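Local coordinates for putative sugar binding protein (Bacteroides vulgatus ATCC 8482, PDB 3KEZ) that probably binds sugars at the bacterial outer membrane as a calcium-containing member of the SusD family of nutrient-binding proteins, at residues A[86-97]-A[148-156]; A[188-197]-A[247-258]. All coordinates share one frame; numbering follows the deposited sequence.

Interaction 1 (A[86-97]-A[148-156]); sequences YSIIQNCNLILM and VPIVKELST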
loop_
_atom_site.group_PDB
_atom_site.type_symbol
_atom_site.label_atom_id
_atom_site.label_comp_id
_atom_site.label_asym_id
_atom_site.label_seq_id
_atom_site.Cartn_x
_atom_site.Cartn_y
_atom_site.Cartn_z
ATOM N N TYR A 86 0.070 -3.561 15.179
ATOM C CA TYR A 86 0.644 -3.284 16.477
ATOM C C TYR A 86 1.653 -4.355 16.874
ATOM O O TYR A 86 2.656 -4.060 17.544
ATOM C CB TYR A 86 -0.432 -3.073 17.563
ATOM C CG TYR A 86 -0.865 -1.612 17.601
ATOM C CD1 TYR A 86 0.052 -0.584 17.922
ATOM C CD2 TYR A 86 -2.158 -1.246 17.230
ATOM C CE1 TYR A 86 -0.321 0.732 17.903
ATOM C CE2 TYR A 86 -2.551 0.071 17.212
ATOM C CZ TYR A 86 -1.640 1.060 17.537
ATOM O OH TYR A 86 -2.065 2.353 17.546
ATOM N N SER A 87 1.414 -5.596 16.460
ATOM C CA SER A 87 2.429 -6.653 16.614
ATOM C C SER A 87 3.753 -6.304 15.933
ATOM O O SER A 87 4.829 -6.385 16.542
ATOM C CB SER A 87 1.897 -7.956 16.037
ATOM O OG SER A 87 2.846 -8.974 16.177
ATOM N N ILE A 88 3.666 -5.928 14.661
ATOM C CA ILE A 88 4.787 -5.461 13.885
ATOM C C ILE A 88 5.514 -4.271 14.574
ATOM O O ILE A 88 6.747 -4.293 14.791
ATOM C CB ILE A 88 4.320 -5.078 12.440
ATOM C CG1 ILE A 88 3.938 -6.324 11.649
ATOM C CG2 ILE A 88 5.392 -4.226 11.739
ATOM C CD1 ILE A 88 3.059 -6.025 10.454
ATOM N N ILE A 89 4.756 -3.242 14.924
ATOM C CA ILE A 89 5.332 -2.088 15.666
ATOM C C ILE A 89 6.038 -2.518 16.975
ATOM O O ILE A 89 7.133 -2.057 17.273
ATOM C CB ILE A 89 4.228 -0.988 15.990
ATOM C CG1 ILE A 89 3.721 -0.360 14.679
ATOM C CG2 ILE A 89 4.782 -0.001 17.034
ATOM C CD1 ILE A 89 2.436 0.579 14.801
ATOM N N GLN A 90 5.426 -3.396 17.756
ATOM C CA GLN A 90 6.097 -3.861 19.000
ATOM C C GLN A 90 7.472 -4.470 18.723
ATOM O O GLN A 90 8.414 -4.210 19.448
ATOM C CB GLN A 90 5.261 -4.897 19.763
ATOM C CG GLN A 90 4.150 -4.364 20.588
ATOM C CD GLN A 90 4.629 -3.568 21.781
ATOM O OE1 GLN A 90 5.133 -4.126 22.761
ATOM N NE2 GLN A 90 4.461 -2.265 21.712
ATOM N N ASN A 91 7.591 -5.291 17.673
ATOM C CA ASN A 91 8.898 -5.899 17.346
ATOM C C ASN A 91 9.909 -4.923 16.744
ATOM O O ASN A 91 11.148 -5.073 16.929
ATOM C CB ASN A 91 8.680 -7.147 16.476
ATOM C CG ASN A 91 8.117 -8.311 17.296
ATOM O OD1 ASN A 91 8.831 -8.905 18.087
ATOM N ND2 ASN A 91 6.827 -8.577 17.161
ATOM N N CYS A 92 9.404 -3.921 16.020
ATOM C CA CYS A 92 10.249 -2.824 15.581
ATOM C C CYS A 92 10.812 -2.084 16.787
ATOM O O CYS A 92 11.982 -1.795 16.816
ATOM C CB CYS A 92 9.493 -1.835 14.705
ATOM S SG CYS A 92 9.004 -2.491 13.056
ATOM N N ASN A 93 9.953 -1.764 17.764
ATOM C CA ASN A 93 10.362 -1.153 19.039
ATOM C C ASN A 93 11.389 -1.966 19.777
ATOM O O ASN A 93 12.371 -1.414 20.272
ATOM C CB ASN A 93 9.144 -0.926 19.947
ATOM C CG ASN A 93 8.170 0.084 19.354
ATOM O OD1 ASN A 93 8.514 0.775 18.384
ATOM N ND2 ASN A 93 6.967 0.185 19.921
ATOM N N LEU A 94 11.178 -3.283 19.834
ATOM C CA LEU A 94 12.167 -4.187 20.426
ATOM C C LEU A 94 13.527 -3.968 19.785
ATOM O O LEU A 94 14.540 -3.815 20.498
ATOM C CB LEU A 94 11.746 -5.653 20.287
ATOM C CG LEU A 94 12.710 -6.695 20.870
ATOM C CD1 LEU A 94 12.899 -6.520 22.393
ATOM C CD2 LEU A 94 12.239 -8.104 20.544
ATOM N N ILE A 95 13.563 -3.930 18.458
ATOM C CA ILE A 95 14.817 -3.708 17.755
ATOM C C ILE A 95 15.374 -2.332 18.108
ATOM O O ILE A 95 16.556 -2.186 18.442
ATOM C CB ILE A 95 14.661 -3.800 16.211
ATOM C CG1 ILE A 95 14.551 -5.251 15.787
ATOM C CG2 ILE A 95 15.870 -3.125 15.471
ATOM C CD1 ILE A 95 13.987 -5.456 14.334
ATOM N N LEU A 96 14.522 -1.321 18.017
ATOM C CA LEU A 96 14.998 0.069 18.064
ATOM C C LEU A 96 15.503 0.439 19.458
ATOM O O LEU A 96 16.445 1.214 19.570
ATOM C CB LEU A 96 13.930 1.041 17.534
ATOM C CG LEU A 96 13.746 0.875 16.023
ATOM C CD1 LEU A 96 12.546 1.645 15.505
ATOM C CD2 LEU A 96 15.103 1.243 15.283
HETATM N N MSE A 97 14.926 -0.169 20.503
HETATM C CA MSE A 97 15.360 0.098 21.855
HETATM C C MSE A 97 16.684 -0.606 22.190
HETATM O O MSE A 97 17.299 -0.329 23.228
HETATM C CB MSE A 97 14.280 -0.346 22.856
HETATM C CG MSE A 97 12.983 0.441 22.810
HETATM SE SE MSE A 97 11.665 -0.435 23.942
HETATM C CE MSE A 97 12.287 0.184 25.627
ATOM N N VAL A 148 -4.350 6.956 15.923
ATOM C CA VAL A 148 -4.261 5.781 16.805
ATOM C C VAL A 148 -3.198 6.047 17.872
ATOM O O VAL A 148 -2.475 7.036 17.785
ATOM C CB VAL A 148 -3.898 4.535 16.013
ATOM C CG1 VAL A 148 -4.969 4.245 14.938
ATOM C CG2 VAL A 148 -2.499 4.714 15.378
ATOM N N PRO A 149 -3.077 5.167 18.884
ATOM C CA PRO A 149 -1.978 5.335 19.811
ATOM C C PRO A 149 -0.608 5.136 19.202
ATOM O O PRO A 149 -0.362 4.139 18.532
ATOM C CB PRO A 149 -2.221 4.228 20.861
ATOM C CG PRO A 149 -3.700 3.994 20.811
ATOM C CD PRO A 149 -4.022 4.131 19.344
ATOM N N ILE A 150 0.283 6.069 19.496
ATOM C CA ILE A 150 1.694 5.987 19.132
ATOM C C ILE A 150 2.330 5.178 20.265
ATOM O O ILE A 150 2.358 5.624 21.414
ATOM C CB ILE A 150 2.308 7.396 19.061
ATOM C CG1 ILE A 150 1.658 8.188 17.893
ATOM C CG2 ILE A 150 3.855 7.328 18.921
ATOM C CD1 ILE A 150 1.842 9.727 17.988
ATOM N N VAL A 151 2.835 4.011 19.918
ATOM C CA VAL A 151 3.465 3.093 20.847
ATOM C C VAL A 151 4.898 2.929 20.412
ATOM O O VAL A 151 5.168 2.405 19.339
ATOM C CB VAL A 151 2.751 1.733 20.796
ATOM C CG1 VAL A 151 3.455 0.727 21.717
ATOM C CG2 VAL A 151 1.269 1.901 21.165
ATOM N N LYS A 152 5.826 3.391 21.236
ATOM C CA LYS A 152 7.238 3.381 20.879
ATOM C C LYS A 152 8.088 2.528 21.825
ATOM O O LYS A 152 9.297 2.367 21.611
ATOM C CB LYS A 152 7.757 4.830 20.813
ATOM C CG LYS A 152 7.332 5.525 19.511
ATOM C CD LYS A 152 7.600 6.984 19.479
ATOM C CE LYS A 152 9.023 7.281 19.087
ATOM N NZ LYS A 152 9.157 8.753 18.992
ATOM N N GLU A 153 7.472 2.023 22.891
ATOM C CA GLU A 153 8.146 1.083 23.773
ATOM C C GLU A 153 7.388 -0.263 23.803
ATOM O O GLU A 153 6.543 -0.525 22.950
ATOM C CB GLU A 153 8.331 1.724 25.144
ATOM C CG GLU A 153 9.065 3.068 25.050
ATOM C CD GLU A 153 9.286 3.729 26.401
ATOM O OE1 GLU A 153 8.285 4.074 27.079
ATOM O OE2 GLU A 153 10.462 3.925 26.769
ATOM N N LEU A 154 7.722 -1.134 24.749
ATOM C CA LEU A 154 7.151 -2.464 24.766
ATOM C C LEU A 154 5.922 -2.477 25.678
ATOM O O LEU A 154 5.936 -1.973 26.815
ATOM C CB LEU A 154 8.192 -3.504 25.220
ATOM C CG LEU A 154 9.494 -3.590 24.408
ATOM C CD1 LEU A 154 10.373 -4.738 24.959
ATOM C CD2 LEU A 154 9.228 -3.690 22.836
ATOM N N SER A 155 4.869 -3.079 25.184
ATOM C CA SER A 155 3.620 -3.208 25.916
ATOM C C SER A 155 3.699 -4.190 27.097
ATOM O O SER A 155 4.454 -5.152 27.071
ATOM C CB SER A 155 2.554 -3.693 24.934
ATOM O OG SER A 155 2.289 -2.659 23.995
ATOM N N THR A 156 2.938 -3.907 28.135
ATOM C CA THR A 156 2.732 -4.819 29.266
ATOM C C THR A 156 1.244 -4.931 29.464
ATOM O O THR A 156 0.482 -4.214 28.805
ATOM C CB THR A 156 3.269 -4.247 30.583
ATOM O OG1 THR A 156 2.443 -3.137 30.981
ATOM C CG2 THR A 156 4.756 -3.842 30.448
HETATM O O HOH W 1 5.671 -6.544 25.229
#
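Gln90 and Asn93, one turn apart on helix 80-96, grip the backbone of the irregular segment 148-156 with their amides. Gln90 OE1 takes the Ser155 N-H at 2.7 Å in a nearly straight bond (176°), while its NE2 gives a more bent one to Glu153 O. The Gln90 chain reaches both because it folds at chi2 (-68°), laying the amide alongside the loop. Asn93 ND2 bridges two carbonyls, Val151 O at 2.9 Å, met from above the carbonyl plane, and Glu153 O at 3.1 Å. Further back along the helix, the hydroxyl of Tyr86 donates to Pro149 O at 2.7 Å, in the carbonyl plane and on a lone pair, with Val151 CG2 3.8 Å from Tyr86 CE1. At the other end, Leu154 sets CD1 against Leu94 CD1, and Leu154 CG lies 3.9 Å from SE of selenomethionine Met97. In the second shell, Arg123 of helix 109-134 binds Asn93 OD1, fixing which way the amide faces, and Glu172 of helix 166-183 pairs with Lys152. Since side chains meet main-chain groups in all five hydrogen bonds, the helix holds the loop by its backbone, and Glu153 O, accepting from both amides, ties the two helix side chains together.

Interaction 2 (A[188-197]-A[247-258]); sequences FNKGKVNRWA and ASASNPGEILFE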
loop_
_atom_site.group_PDB
_atom_site.type_symbol
_atom_site.label_atom_id
_atom_site.label_comp_id
_atom_site.label_asym_id
_atom_site.label_seq_id
_atom_site.Cartn_x
_atom_site.Cartn_y
_atom_site.Cartn_z
ATOM N N PHE A 188 19.845 -3.883 -3.797
ATOM C CA PHE A 188 18.744 -4.844 -3.953
ATOM C C PHE A 188 18.684 -5.779 -2.738
ATOM O O PHE A 188 19.705 -6.244 -2.235
ATOM C CB PHE A 188 18.929 -5.648 -5.246
ATOM C CG PHE A 188 17.812 -6.585 -5.529
ATOM C CD1 PHE A 188 16.699 -6.148 -6.199
ATOM C CD2 PHE A 188 17.875 -7.905 -5.110
ATOM C CE1 PHE A 188 15.669 -7.007 -6.482
ATOM C CE2 PHE A 188 16.838 -8.785 -5.359
ATOM C CZ PHE A 188 15.732 -8.352 -6.042
ATOM N N ASN A 189 17.492 -6.002 -2.221
ATOM C CA ASN A 189 17.322 -6.783 -0.994
ATOM C C ASN A 189 15.971 -7.455 -1.023
ATOM O O ASN A 189 14.949 -6.896 -0.628
ATOM C CB ASN A 189 17.492 -5.918 0.245
ATOM C CG ASN A 189 17.819 -6.718 1.482
ATOM O OD1 ASN A 189 17.914 -7.960 1.454
ATOM N ND2 ASN A 189 17.962 -6.009 2.608
ATOM N N LYS A 190 16.017 -8.684 -1.517
ATOM C CA LYS A 190 14.847 -9.437 -1.946
ATOM C C LYS A 190 13.923 -9.686 -0.787
ATOM O O LYS A 190 14.324 -10.304 0.209
ATOM C CB LYS A 190 15.335 -10.801 -2.464
ATOM C CG LYS A 190 14.277 -11.749 -2.910
ATOM C CD LYS A 190 13.662 -11.297 -4.184
ATOM C CE LYS A 190 12.755 -12.382 -4.743
ATOM N NZ LYS A 190 12.237 -11.941 -6.064
ATOM N N GLY A 191 12.681 -9.235 -0.903
ATOM C CA GLY A 191 11.722 -9.451 0.184
ATOM C C GLY A 191 11.960 -8.571 1.401
ATOM O O GLY A 191 11.294 -8.752 2.423
ATOM N N LYS A 192 12.866 -7.590 1.290
ATOM C CA LYS A 192 13.123 -6.661 2.414
ATOM C C LYS A 192 13.008 -5.197 1.971
ATOM O O LYS A 192 13.139 -4.894 0.786
ATOM C CB LYS A 192 14.496 -6.952 3.030
ATOM C CG LYS A 192 14.581 -8.388 3.596
ATOM C CD LYS A 192 15.875 -8.648 4.353
ATOM C CE LYS A 192 15.960 -10.108 4.790
ATOM N NZ LYS A 192 14.608 -10.622 5.110
ATOM N N VAL A 193 12.776 -4.293 2.929
ATOM C CA VAL A 193 12.752 -2.844 2.630
ATOM C C VAL A 193 14.135 -2.309 2.433
ATOM O O VAL A 193 15.050 -2.644 3.206
ATOM C CB VAL A 193 12.036 -2.060 3.751
ATOM C CG1 VAL A 193 12.082 -0.575 3.481
ATOM C CG2 VAL A 193 10.646 -2.568 3.832
ATOM N N ASN A 194 14.308 -1.515 1.375
ATOM C CA ASN A 194 15.585 -0.801 1.129
ATOM C C ASN A 194 15.408 0.719 1.009
ATOM O O ASN A 194 14.303 1.237 1.206
ATOM C CB ASN A 194 16.414 -1.432 -0.020
ATOM C CG ASN A 194 15.927 -1.056 -1.361
ATOM O OD1 ASN A 194 15.060 -0.220 -1.473
ATOM N ND2 ASN A 194 16.520 -1.648 -2.421
ATOM N N ARG A 195 16.500 1.452 0.770
ATOM C CA ARG A 195 16.402 2.906 0.793
ATOM C C ARG A 195 15.332 3.458 -0.174
ATOM O O ARG A 195 14.546 4.370 0.172
ATOM C CB ARG A 195 17.750 3.556 0.503
ATOM C CG ARG A 195 17.750 5.057 0.745
ATOM C CD ARG A 195 19.127 5.661 0.475
ATOM N NE ARG A 195 20.153 4.947 1.213
ATOM C CZ ARG A 195 21.439 4.884 0.871
ATOM N NH1 ARG A 195 21.884 5.509 -0.216
ATOM N NH2 ARG A 195 22.285 4.175 1.611
ATOM N N TRP A 196 15.302 2.918 -1.383
ATOM C CA TRP A 196 14.439 3.447 -2.435
ATOM C C TRP A 196 12.961 3.153 -2.159
ATOM O O TRP A 196 12.102 4.011 -2.363
ATOM C CB TRP A 196 14.887 2.949 -3.817
ATOM C CG TRP A 196 16.370 2.864 -3.938
ATOM C CD1 TRP A 196 17.092 1.750 -4.212
ATOM C CD2 TRP A 196 17.332 3.921 -3.720
ATOM N NE1 TRP A 196 18.449 2.043 -4.202
ATOM C CE2 TRP A 196 18.610 3.368 -3.913
ATOM C CE3 TRP A 196 17.227 5.274 -3.382
ATOM C CZ2 TRP A 196 19.778 4.117 -3.789
ATOM C CZ3 TRP A 196 18.396 6.015 -3.236
ATOM C CH2 TRP A 196 19.645 5.440 -3.460
ATOM N N ALA A 197 12.664 1.954 -1.655
ATOM C CA ALA A 197 11.310 1.642 -1.162
ATOM C C ALA A 197 10.893 2.638 -0.084
ATOM O O ALA A 197 9.822 3.246 -0.173
ATOM C CB ALA A 197 11.235 0.189 -0.581
ATOM N N ALA A 247 12.585 -11.483 -9.353
ATOM C CA ALA A 247 13.589 -10.442 -9.513
ATOM C C ALA A 247 14.850 -10.780 -8.701
ATOM O O ALA A 247 14.762 -11.448 -7.675
ATOM C CB ALA A 247 12.996 -9.057 -9.097
ATOM N N SER A 248 16.005 -10.343 -9.190
ATOM C CA SER A 248 17.269 -10.493 -8.483
ATOM C C SER A 248 18.112 -9.238 -8.674
ATOM O O SER A 248 17.748 -8.342 -9.450
ATOM C CB SER A 248 18.028 -11.696 -9.076
ATOM O OG SER A 248 18.467 -11.398 -10.389
ATOM N N ALA A 249 19.269 -9.194 -8.010
ATOM C CA ALA A 249 20.136 -8.013 -8.055
ATOM C C ALA A 249 20.526 -7.690 -9.482
ATOM O O ALA A 249 20.542 -6.520 -9.860
ATOM C CB ALA A 249 21.409 -8.209 -7.164
ATOM N N SER A 250 20.827 -8.723 -10.281
ATOM C CA SER A 250 21.148 -8.544 -11.703
ATOM C C SER A 250 19.952 -8.183 -12.575
ATOM O O SER A 250 20.122 -7.600 -13.629
ATOM C CB SER A 250 21.845 -9.808 -12.292
ATOM O OG SER A 250 21.014 -10.965 -12.181
ATOM N N ASN A 251 18.738 -8.543 -12.157
ATOM C CA ASN A 251 17.511 -8.116 -12.873
ATOM C C ASN A 251 16.446 -7.665 -11.919
ATOM O O ASN A 251 15.526 -8.412 -11.666
ATOM C CB ASN A 251 16.939 -9.281 -13.650
ATOM C CG ASN A 251 17.904 -9.820 -14.586
ATOM O OD1 ASN A 251 18.394 -9.083 -15.436
ATOM N ND2 ASN A 251 18.254 -11.104 -14.430
ATOM N N PRO A 252 16.573 -6.452 -11.371
ATOM C CA PRO A 252 15.630 -6.086 -10.284
ATOM C C PRO A 252 14.207 -5.815 -10.689
ATOM O O PRO A 252 13.309 -5.787 -9.824
ATOM C CB PRO A 252 16.213 -4.809 -9.704
ATOM C CG PRO A 252 17.481 -4.567 -10.346
ATOM C CD PRO A 252 17.718 -5.541 -11.460
ATOM N N GLY A 253 13.982 -5.538 -11.974
ATOM C CA GLY A 253 12.681 -5.046 -12.373
ATOM C C GLY A 253 12.373 -3.708 -11.713
ATOM O O GLY A 253 13.271 -2.864 -11.514
ATOM N N GLU A 254 11.114 -3.511 -11.346
ATOM C CA GLU A 254 10.741 -2.262 -10.740
ATOM C C GLU A 254 10.170 -2.372 -9.343
ATOM O O GLU A 254 9.851 -1.351 -8.764
ATOM C CB GLU A 254 9.775 -1.468 -11.639
ATOM C CG GLU A 254 8.363 -2.026 -11.814
ATOM C CD GLU A 254 7.437 -0.992 -12.441
ATOM O OE1 GLU A 254 7.439 -0.837 -13.692
ATOM O OE2 GLU A 254 6.668 -0.362 -11.678
ATOM N N ILE A 255 10.013 -3.580 -8.803
ATOM C CA ILE A 255 9.501 -3.691 -7.419
ATOM C C ILE A 255 10.594 -3.373 -6.393
ATOM O O ILE A 255 11.614 -4.069 -6.302
ATOM C CB ILE A 255 8.905 -5.056 -7.077
ATOM C CG1 ILE A 255 7.744 -5.417 -8.042
ATOM C CG2 ILE A 255 8.452 -5.053 -5.578
ATOM C CD1 ILE A 255 7.437 -6.948 -8.129
ATOM N N LEU A 256 10.336 -2.337 -5.606
ATOM C CA LEU A 256 11.268 -1.822 -4.633
ATOM C C LEU A 256 11.049 -2.478 -3.268
ATOM O O LEU A 256 11.957 -2.528 -2.429
ATOM C CB LEU A 256 11.124 -0.305 -4.544
ATOM C CG LEU A 256 11.280 0.489 -5.842
ATOM C CD1 LEU A 256 11.057 2.051 -5.594
ATOM C CD2 LEU A 256 12.666 0.262 -6.488
ATOM N N PHE A 257 9.839 -2.951 -3.019
ATOM C CA PHE A 257 9.600 -3.789 -1.851
ATOM C C PHE A 257 8.555 -4.824 -2.195
ATOM O O PHE A 257 7.414 -4.490 -2.554
ATOM C CB PHE A 257 9.190 -2.962 -0.638
ATOM C CG PHE A 257 8.861 -3.787 0.604
ATOM C CD1 PHE A 257 9.656 -4.864 0.987
ATOM C CD2 PHE A 257 7.813 -3.421 1.427
ATOM C CE1 PHE A 257 9.386 -5.582 2.123
ATOM C CE2 PHE A 257 7.521 -4.146 2.581
ATOM C CZ PHE A 257 8.326 -5.237 2.933
ATOM N N GLU A 258 8.982 -6.080 -2.074
ATOM C CA GLU A 258 8.217 -7.255 -2.468
ATOM C C GLU A 258 7.937 -8.099 -1.208
ATOM O O GLU A 258 8.846 -8.330 -0.409
ATOM C CB GLU A 258 9.033 -8.050 -3.508
ATOM C CG GLU A 258 8.289 -9.232 -4.117
ATOM C CD GLU A 258 8.989 -9.867 -5.312
ATOM O OE1 GLU A 258 10.233 -9.914 -5.376
ATOM O OE2 GLU A 258 8.268 -10.354 -6.175
HETATM O O HOH W 2 11.774 -6.342 -1.650
#
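Val193 and Phe257 meet where the loop leading into helix 195-209 crosses a classic beta bulge, formed by Leu256 and Phe257 opposite Ile335 of the antiparallel strand 332-336. This is the tight part. Val193 CG2 stands over the centre of the Phe257 ring in a CH-pi contact, 3.5 Å from the centroid and 5° off the normal, and Gly191 O lies at the ring edge. Ala197 CB packs 3.8 Å from Phe257 CB and also touches Leu256; Met125 and Tyr31 add to the surroundings of Phe257. Asn194 caps the helix, its OD1 accepting from Ala197 N almost straight (176°) while ND2 donates to Asp187 O, so both ends of the amide are held. The more exposed side is built differently. Phe188, with CG anti to the backbone N (chi1 -176°), lays one ring face on the Ser248-Ala249 peptide, CD2 lying 3.5 Å from Ala249 N, while Pro252 CB approaches CD1 obliquely. With the ring gone, as in an alanine at Phe188, that peptide and Pro252 would probably lose their apolar cover, opening a gap beside Tyr231. Nearby, Lys190 NZ forms a salt bridge with Glu258 OE1 at 2.9 Å and another with Asp246. Water 2 joins Lys192 O to Glu258 N between the two parts. Lys190 NZ also donates to Ala247 O at 3.0 Å, approaching a lone pair of that carbonyl within its plane.

Interaction 1 closes along the chain before interaction 2 opens; their centres lie about 26 Å apart and their nearest atoms about 9 Å, without touching. Helices 20-34 and 109-134 are shared neighbours: Ile122 packs on Ile88 and Cys92 of 86-97, and Ala121 of the same helix on Val193 of 188-197. The two differ in their relation to the metal. Interaction 1 lies away from the calcium site, whereas the Glu258 side chain of interaction 2 is about 7 Å from the calcium ion and its OE2 accepts from Asn331. Glu258 is thus a second-shell residue, joining Lys190 to Asn331, which binds the calcium ion together with Asn261, Gln322, Glu325 and Asp329.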